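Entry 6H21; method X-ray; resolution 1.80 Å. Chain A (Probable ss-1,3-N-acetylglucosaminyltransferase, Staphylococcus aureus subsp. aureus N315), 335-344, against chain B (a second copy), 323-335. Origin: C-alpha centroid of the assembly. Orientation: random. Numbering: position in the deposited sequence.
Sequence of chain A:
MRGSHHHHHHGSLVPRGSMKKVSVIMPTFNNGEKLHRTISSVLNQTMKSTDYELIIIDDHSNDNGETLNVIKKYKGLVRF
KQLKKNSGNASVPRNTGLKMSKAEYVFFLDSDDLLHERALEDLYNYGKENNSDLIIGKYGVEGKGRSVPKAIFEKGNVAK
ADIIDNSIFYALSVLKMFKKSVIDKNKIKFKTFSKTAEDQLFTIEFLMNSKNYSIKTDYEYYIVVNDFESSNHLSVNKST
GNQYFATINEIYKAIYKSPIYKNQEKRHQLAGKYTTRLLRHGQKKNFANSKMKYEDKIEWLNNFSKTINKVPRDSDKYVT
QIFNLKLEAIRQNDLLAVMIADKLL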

ATOM      1  N   LEU A 335       2.726  -4.695  10.221  1.00 32.83           N
ATOM      2  CA  LEU A 335       1.573  -5.543   9.886  1.00 33.15           C
ATOM      3  C   LEU A 335       0.817  -4.984   8.668  1.00 33.10           C
ATOM      4  O   LEU A 335       0.485  -5.735   7.746  1.00 33.16           O
ATOM      5  CB  LEU A 335       0.654  -5.675  11.099  1.00 33.66           C
ATOM      6  CG  LEU A 335      -0.613  -6.491  10.841  1.00 34.11           C
ATOM      7  CD1 LEU A 335      -0.272  -7.908  10.429  1.00 34.12           C
ATOM      8  CD2 LEU A 335      -1.516  -6.481  12.060  1.00 34.71           C
ATOM      9  N   LEU A 336       0.609  -3.660   8.634  1.00 33.01           N
ATOM     10  CA  LEU A 336      -0.035  -2.995   7.482  1.00 33.02           C
ATOM     11  C   LEU A 336       0.706  -3.320   6.184  1.00 32.74           C
ATOM     12  O   LEU A 336       0.078  -3.591   5.199  1.00 32.91           O
ATOM     13  CB  LEU A 336      -0.098  -1.474   7.682  1.00 32.93           C
ATOM     14  CG  LEU A 336      -1.177  -0.979   8.644  1.00 33.32           C
ATOM     15  CD1 LEU A 336      -0.945   0.490   8.973  1.00 33.18           C
ATOM     16  CD2 LEU A 336      -2.577  -1.189   8.082  1.00 33.78           C
ATOM     17  N   ALA A 337       2.042  -3.224   6.187  1.00 32.40           N
ATOM     18  CA  ALA A 337       2.826  -3.488   5.006  1.00 32.21           C
ATOM     19  C   ALA A 337       2.690  -4.973   4.606  1.00 32.35           C
ATOM     20  O   ALA A 337       2.718  -5.296   3.420  1.00 32.39           O
ATOM     21  CB  ALA A 337       4.273  -3.084   5.222  1.00 31.92           C
ATOM     22  N   VAL A 338       2.564  -5.870   5.591  1.00 32.48           N
ATOM     23  CA  VAL A 338       2.404  -7.301   5.273  1.00 32.64           C
ATOM     24  C   VAL A 338       1.027  -7.503   4.622  1.00 32.99           C
ATOM     25  O   VAL A 338       0.943  -8.125   3.604  1.00 33.07           O
ATOM     26  CB  VAL A 338       2.599  -8.234   6.483  1.00 32.78           C
ATOM     27  CG1 VAL A 338       2.428  -9.683   6.070  1.00 32.97           C
ATOM     28  CG2 VAL A 338       3.955  -8.039   7.153  1.00 32.54           C
ATOM     29  N   MET A 339      -0.011  -6.880   5.190  1.00 33.24           N
ATOM     30  CA  MET A 339      -1.387  -6.918   4.631  1.00 33.68           C
ATOM     31  C   MET A 339      -1.376  -6.440   3.173  1.00 33.63           C
ATOM     32  O   MET A 339      -1.907  -7.108   2.293  1.00 33.91           O
ATOM     33  CB  MET A 339      -2.348  -6.049   5.440  1.00 33.96           C
ATOM     34  CG  MET A 339      -2.642  -6.578   6.827  1.00 34.23           C
ATOM     35  SD  MET A 339      -3.562  -5.428   7.858  1.00 34.57           S
ATOM     36  CE  MET A 339      -5.214  -5.490   7.162  1.00 35.22           C
ATOM     37  N   ILE A 340      -0.708  -5.304   2.929  1.00 33.32           N
ATOM     38  CA  ILE A 340      -0.616  -4.722   1.595  1.00 33.33           C
ATOM     39  C   ILE A 340       0.168  -5.652   0.670  1.00 33.25           C
ATOM     40  O   ILE A 340      -0.236  -5.881  -0.467  1.00 33.53           O
ATOM     41  CB  ILE A 340      -0.006  -3.301   1.637  1.00 33.07           C
ATOM     42  CG1 ILE A 340      -0.928  -2.340   2.380  1.00 33.23           C
ATOM     43  CG2 ILE A 340       0.303  -2.806   0.233  1.00 33.13           C
ATOM     44  CD1 ILE A 340      -0.230  -1.137   2.969  1.00 32.93           C
ATOM     45  N   ALA A 341       1.294  -6.171   1.156  1.00 32.93           N
ATOM     46  CA  ALA A 341       2.124  -7.038   0.360  1.00 32.94           C
ATOM     47  C   ALA A 341       1.287  -8.228  -0.148  1.00 33.67           C
ATOM     48  O   ALA A 341       1.370  -8.596  -1.310  1.00 33.97           O
ATOM     49  CB  ALA A 341       3.317  -7.505   1.161  1.00 32.59           C
ATOM     50  N   ASP A 342       0.481  -8.802   0.746  1.00 34.42           N
ATOM     51  CA  ASP A 342      -0.374  -9.961   0.421  1.00 35.59           C
ATOM     52  C   ASP A 342      -1.406  -9.578  -0.649  1.00 36.31           C
ATOM     53  O   ASP A 342      -1.586 -10.317  -1.607  1.00 36.64           O
ATOM     54  CB  ASP A 342      -1.025 -10.527   1.678  1.00 36.15           C
ATOM     55  CG  ASP A 342      -0.148 -11.538   2.399  1.00 36.50           C
ATOM     56  OD1 ASP A 342       0.894 -11.958   1.804  1.00 36.70           O
ATOM     57  OD2 ASP A 342      -0.518 -11.934   3.544  1.00 37.76           O
ATOM     58  N   LYS A 343      -2.011  -8.394  -0.523  1.00 36.85           N
ATOM     59  CA  LYS A 343      -2.994  -7.946  -1.499  1.00 37.88           C
ATOM     60  C   LYS A 343      -2.358  -7.743  -2.885  1.00 38.44           C
ATOM     61  O   LYS A 343      -3.082  -7.829  -3.857  1.00 39.11           O
ATOM     62  CB  LYS A 343      -3.711  -6.679  -1.033  1.00 38.23           C
ATOM     63  CG  LYS A 343      -4.717  -6.902   0.086  1.00 38.78           C
ATOM     64  CD  LYS A 343      -5.397  -5.649   0.502  1.00 39.29           C
ATOM     65  CE  LYS A 343      -6.318  -5.813   1.691  1.00 40.00           C
ATOM     66  NZ  LYS A 343      -7.429  -6.756   1.408  1.00 40.68           N
ATOM     67  N   LEU A 344      -1.043  -7.478  -2.984  1.00 38.27           N
ATOM     68  CA  LEU A 344      -0.384  -7.257  -4.283  1.00 39.21           C
ATOM     69  C   LEU A 344       0.226  -8.552  -4.831  1.00 40.43           C
ATOM     70  O   LEU A 344       0.768  -8.542  -5.922  1.00 41.82           O
ATOM     71  CB  LEU A 344       0.708  -6.182  -4.161  1.00 38.76           C
ATOM     72  CG  LEU A 344       0.262  -4.810  -3.664  1.00 38.42           C
ATOM     73  CD1 LEU A 344       1.463  -3.930  -3.380  1.00 38.19           C
ATOM     74  CD2 LEU A 344      -0.641  -4.134  -4.668  1.00 39.27           C
TER
ATOM     75  N   PHE B 323     -13.367  -3.710   3.607  1.00 26.64           N
ATOM     76  CA  PHE B 323     -12.819  -2.550   4.347  1.00 26.47           C
ATOM     77  C   PHE B 323     -11.732  -2.952   5.350  1.00 25.69           C
ATOM     78  O   PHE B 323     -11.279  -2.113   6.101  1.00 24.83           O
ATOM     79  CB  PHE B 323     -13.911  -1.774   5.088  1.00 26.18           C
ATOM     80  CG  PHE B 323     -14.887  -1.090   4.174  1.00 27.10           C
ATOM     81  CD1 PHE B 323     -14.472  -0.105   3.292  1.00 28.10           C
ATOM     82  CD2 PHE B 323     -16.221  -1.425   4.201  1.00 27.19           C
ATOM     83  CE1 PHE B 323     -15.376   0.509   2.441  1.00 28.96           C
ATOM     84  CE2 PHE B 323     -17.129  -0.792   3.368  1.00 28.02           C
ATOM     85  CZ  PHE B 323     -16.702   0.156   2.471  1.00 28.68           C
ATOM     86  N   ASN B 324     -11.295  -4.208   5.326  1.00 25.81           N
ATOM     87  CA  ASN B 324     -10.377  -4.752   6.322  1.00 26.00           C
ATOM     88  C   ASN B 324      -9.134  -3.835   6.474  1.00 25.21           C
ATOM     89  O   ASN B 324      -8.807  -3.376   7.600  1.00 24.16           O
ATOM     90  CB  ASN B 324     -10.037  -6.205   5.966  1.00 27.48           C
ATOM     91  CG  ASN B 324      -8.988  -6.362   4.872  1.00 30.20           C
ATOM     92  OD1 ASN B 324      -9.117  -5.859   3.737  1.00 30.51           O
ATOM     93  ND2 ASN B 324      -7.923  -7.090   5.204  1.00 33.11           N
ATOM     94  N   LEU B 325      -8.483  -3.524   5.350  1.00 25.11           N
ATOM     95  CA  LEU B 325      -7.222  -2.769   5.351  1.00 25.05           C
ATOM     96  C   LEU B 325      -7.499  -1.300   5.698  1.00 24.58           C
ATOM     97  O   LEU B 325      -6.755  -0.706   6.483  1.00 24.24           O
ATOM     98  CB  LEU B 325      -6.520  -2.917   3.992  1.00 26.03           C
ATOM     99  CG  LEU B 325      -5.258  -2.068   3.804  1.00 26.77           C
ATOM    100  CD1 LEU B 325      -4.160  -2.459   4.790  1.00 26.39           C
ATOM    101  CD2 LEU B 325      -4.718  -2.158   2.390  1.00 27.90           C
ATOM    102  N   LYS B 326      -8.552  -0.707   5.112  1.00 24.36           N
ATOM    103  CA  LYS B 326      -8.831   0.715   5.361  1.00 24.18           C
ATOM    104  C   LYS B 326      -9.126   0.947   6.847  1.00 23.09           C
ATOM    105  O   LYS B 326      -8.561   1.884   7.433  1.00 22.79           O
ATOM    106  CB  LYS B 326      -9.941   1.219   4.451  1.00 24.48           C
ATOM    107  CG  LYS B 326     -10.255   2.688   4.616  1.00 24.76           C
ATOM    108  CD  LYS B 326     -11.178   3.206   3.557  1.00 25.40           C
ATOM    109  CE  LYS B 326     -11.435   4.688   3.725  1.00 25.79           C
ATOM    110  NZ  LYS B 326     -12.123   5.249   2.534  1.00 26.52           N
ATOM    111  N   LEU B 327      -9.909   0.055   7.473  1.00 22.23           N
ATOM    112  CA  LEU B 327     -10.237   0.201   8.897  1.00 21.70           C
ATOM    113  C   LEU B 327      -8.963   0.046   9.754  1.00 21.78           C
ATOM    114  O   LEU B 327      -8.742   0.859  10.679  1.00 21.38           O
ATOM    115  CB  LEU B 327     -11.290  -0.828   9.326  1.00 21.45           C
ATOM    116  CG  LEU B 327     -11.681  -0.783  10.800  1.00 20.97           C
ATOM    117  CD1 LEU B 327     -12.192   0.597  11.185  1.00 20.96           C
ATOM    118  CD2 LEU B 327     -12.718  -1.847  11.120  1.00 20.85           C
ATOM    119  N   GLU B 328      -8.142  -0.982   9.468  1.00 21.94           N
ATOM    120  CA  GLU B 328      -6.870  -1.140  10.210  1.00 22.32           C
ATOM    121  C   GLU B 328      -5.990   0.114  10.023  1.00 22.51           C
ATOM    122  O   GLU B 328      -5.421   0.605  10.992  1.00 22.39           O
ATOM    123  CB  GLU B 328      -6.105  -2.404   9.827  1.00 22.96           C
ATOM    124  CG  GLU B 328      -4.967  -2.706  10.806  1.00 23.41           C
ATOM    125  CD  GLU B 328      -5.462  -2.802  12.253  1.00 23.41           C
ATOM    126  OE1 GLU B 328      -6.479  -3.490  12.475  1.00 23.53           O
ATOM    127  OE2 GLU B 328      -4.839  -2.175  13.169  1.00 24.15           O
ATOM    128  N   ALA B 329      -5.869   0.625   8.784  1.00 22.70           N
ATOM    129  CA  ALA B 329      -5.033   1.810   8.529  1.00 23.35           C
ATOM    130  C   ALA B 329      -5.531   2.996   9.360  1.00 23.07           C
ATOM    131  O   ALA B 329      -4.704   3.769   9.868  1.00 23.50           O
ATOM    132  CB  ALA B 329      -4.982   2.152   7.064  1.00 24.04           C
ATOM    133  N   ILE B 330      -6.856   3.146   9.492  1.00 22.52           N
ATOM    134  CA  ILE B 330      -7.438   4.208  10.323  1.00 22.32           C
ATOM    135  C   ILE B 330      -7.114   3.966  11.808  1.00 22.05           C
ATOM    136  O   ILE B 330      -6.654   4.887  12.496  1.00 22.41           O
ATOM    137  CB  ILE B 330      -8.944   4.429  10.067  1.00 21.86           C
ATOM    138  CG1 ILE B 330      -9.183   4.933   8.646  1.00 22.33           C
ATOM    139  CG2 ILE B 330      -9.561   5.378  11.086  1.00 21.63           C
ATOM    140  CD1 ILE B 330     -10.575   4.707   8.187  1.00 21.92           C
ATOM    141  N   ARG B 331      -7.224   2.730  12.281  1.00 21.61           N
ATOM    142  CA  ARG B 331      -6.857   2.457  13.677  1.00 21.50           C
ATOM    143  C   ARG B 331      -5.373   2.755  13.933  1.00 22.15           C
ATOM    144  O   ARG B 331      -5.032   3.258  14.991  1.00 22.37           O
ATOM    145  CB  ARG B 331      -7.179   1.018  14.079  1.00 21.10           C
ATOM    146  CG  ARG B 331      -8.658   0.722  14.182  1.00 20.74           C
ATOM    147  CD  ARG B 331      -8.851  -0.596  14.901  1.00 20.57           C
ATOM    148  NE  ARG B 331     -10.236  -0.931  15.146  1.00 20.23           N
ATOM    149  CZ  ARG B 331     -10.935  -0.577  16.220  1.00 20.07           C
ATOM    150  NH1 ARG B 331     -10.383   0.172  17.149  1.00 20.27           N
ATOM    151  NH2 ARG B 331     -12.167  -1.036  16.387  1.00 19.69           N
ATOM    152  N   GLN B 332      -4.504   2.489  12.947  1.00 22.55           N
ATOM    153  CA  GLN B 332      -3.062   2.732  13.076  1.00 23.25           C
ATOM    154  C   GLN B 332      -2.696   4.211  12.877  1.00 23.95           C
ATOM    155  O   GLN B 332      -1.536   4.567  13.035  1.00 24.66           O
ATOM    156  CB  GLN B 332      -2.298   1.878  12.062  1.00 23.63           C
ATOM    157  CG  GLN B 332      -2.480   0.383  12.309  1.00 23.35           C
ATOM    158  CD  GLN B 332      -2.002  -0.065  13.666  1.00 23.38           C
ATOM    159  OE1 GLN B 332      -1.069   0.502  14.211  1.00 24.14           O
ATOM    160  NE2 GLN B 332      -2.588  -1.145  14.182  1.00 23.40           N
ATOM    161  N   ASN B 333      -3.661   5.047  12.480  1.00 23.84           N
ATOM    162  CA  ASN B 333      -3.421   6.471  12.280  1.00 24.57           C
ATOM    163  C   ASN B 333      -2.321   6.675  11.224  1.00 25.45           C
ATOM    164  O   ASN B 333      -1.459   7.564  11.363  1.00 26.33           O
ATOM    165  CB  ASN B 333      -3.022   7.152  13.604  1.00 24.91           C
ATOM    166  CG  ASN B 333      -3.061   8.660  13.538  1.00 25.63           C
ATOM    167  OD1 ASN B 333      -3.860   9.238  12.798  1.00 25.56           O
ATOM    168  ND2 ASN B 333      -2.175   9.303  14.302  1.00 26.43           N
ATOM    169  N   ASP B 334      -2.389   5.901  10.133  1.00 25.36           N
ATOM    170  CA  ASP B 334      -1.318   5.853   9.137  1.00 26.36           C
ATOM    171  C   ASP B 334      -1.867   6.348   7.798  1.00 26.65           C
ATOM    172  O   ASP B 334      -2.534   5.605   7.072  1.00 26.28           O
ATOM    173  CB  ASP B 334      -0.774   4.424   9.076  1.00 26.57           C
ATOM    174  CG  ASP B 334       0.424   4.181   8.174  1.00 27.95           C
ATOM    175  OD1 ASP B 334       0.562   4.809   7.113  1.00 28.90           O
ATOM    176  OD2 ASP B 334       1.217   3.335   8.552  1.00 29.84           O
ATOM    177  N   LEU B 335      -1.625   7.622   7.490  1.00 27.50           N
ATOM    178  CA  LEU B 335      -2.193   8.244   6.296  1.00 28.00           C
ATOM    179  C   LEU B 335      -1.734   7.514   5.024  1.00 28.58           C
ATOM    180  O   LEU B 335      -2.551   7.313   4.112  1.00 28.53           O
ATOM    181  CB  LEU B 335      -1.770   9.712   6.229  1.00 29.06           C
ATOM    182  CG  LEU B 335      -2.214  10.474   4.986  1.00 29.83           C
ATOM    183  CD1 LEU B 335      -3.718  10.426   4.846  1.00 28.95           C
ATOM    184  CD2 LEU B 335      -1.714  11.912   5.028  1.00 30.99           C
TER

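Two helices from two copies of the same protein pack side by side here. Residues 335-343 of chain A run nearly antiparallel to residues 324-331 of chain B, at 163° between their N-to-C directions. The axes come within 10.8 Å, which leaves room for side chains of ordinary size between them. Because the directions oppose, the start of the chain A helix meets the later part of chain B, and its last turn meets the start of the chain B helix. The contact buries 464 Å² over both sides.

Leu A335 points its CA-to-CB bond toward chain B but stops short of contact. Leu A336 makes the broadest contact on this side. Its CA lies 7.0 Å from the CA of Ala B329. Leu A336 CD2 sits 3.9 Å from Leu B325 CD1 and 4.2 Å from Ala B329 CB. The same methyl also lies against the backbone, with Leu A336 CD2 3.8 Å from Ala B329 N. The other methyl meets residues further along chain B: Leu A336 CD1 is 3.6 Å from Gln B332 CB and 3.6 Å from Asp B334 OD2. Gln B332 is itself held in place, since its NE2 donates to Glu B328 OE2 at 2.7 Å.

Ala A337 and Val A338 take no part in the contact. Met A339, one turn after Leu A335, returns to the interface. Its CA is 7.2 Å from the CA of Leu B325. The long, flexible side chain reaches across with its terminal methyl. Met A339 CE lies 3.8 Å from Leu B325 CA and 3.7 Å from Asn B324 ND2. These are van der Waals contacts.

Ile A340 starts out sideways, but the end of its side chain comes nearer. Ile A340 CG1 packs 3.8 Å from Leu B325 CD2. Leu B325 is thus a knob, seated in a hole formed by Leu A336, Met A339, Ile A340 and Lys A343. The spacing of these four residues follows from the helix, whose backbone bonds include Ile A340 N to Leu A336 O and Lys A343 N to Met A339 O.

Ala A341 and Asp A342 lie out of reach. Lys A343 closes the contact in two ways. Its aliphatic part covers the knob, with Lys A343 CE 3.7 Å from Leu B325 CB. Its amino group goes on to the polar edge, where Lys A343 NZ donates a hydrogen bond to Asn B324 OD1 at 3.0 Å. This is the only hydrogen bond between the stretches. Leu A344 makes no contact.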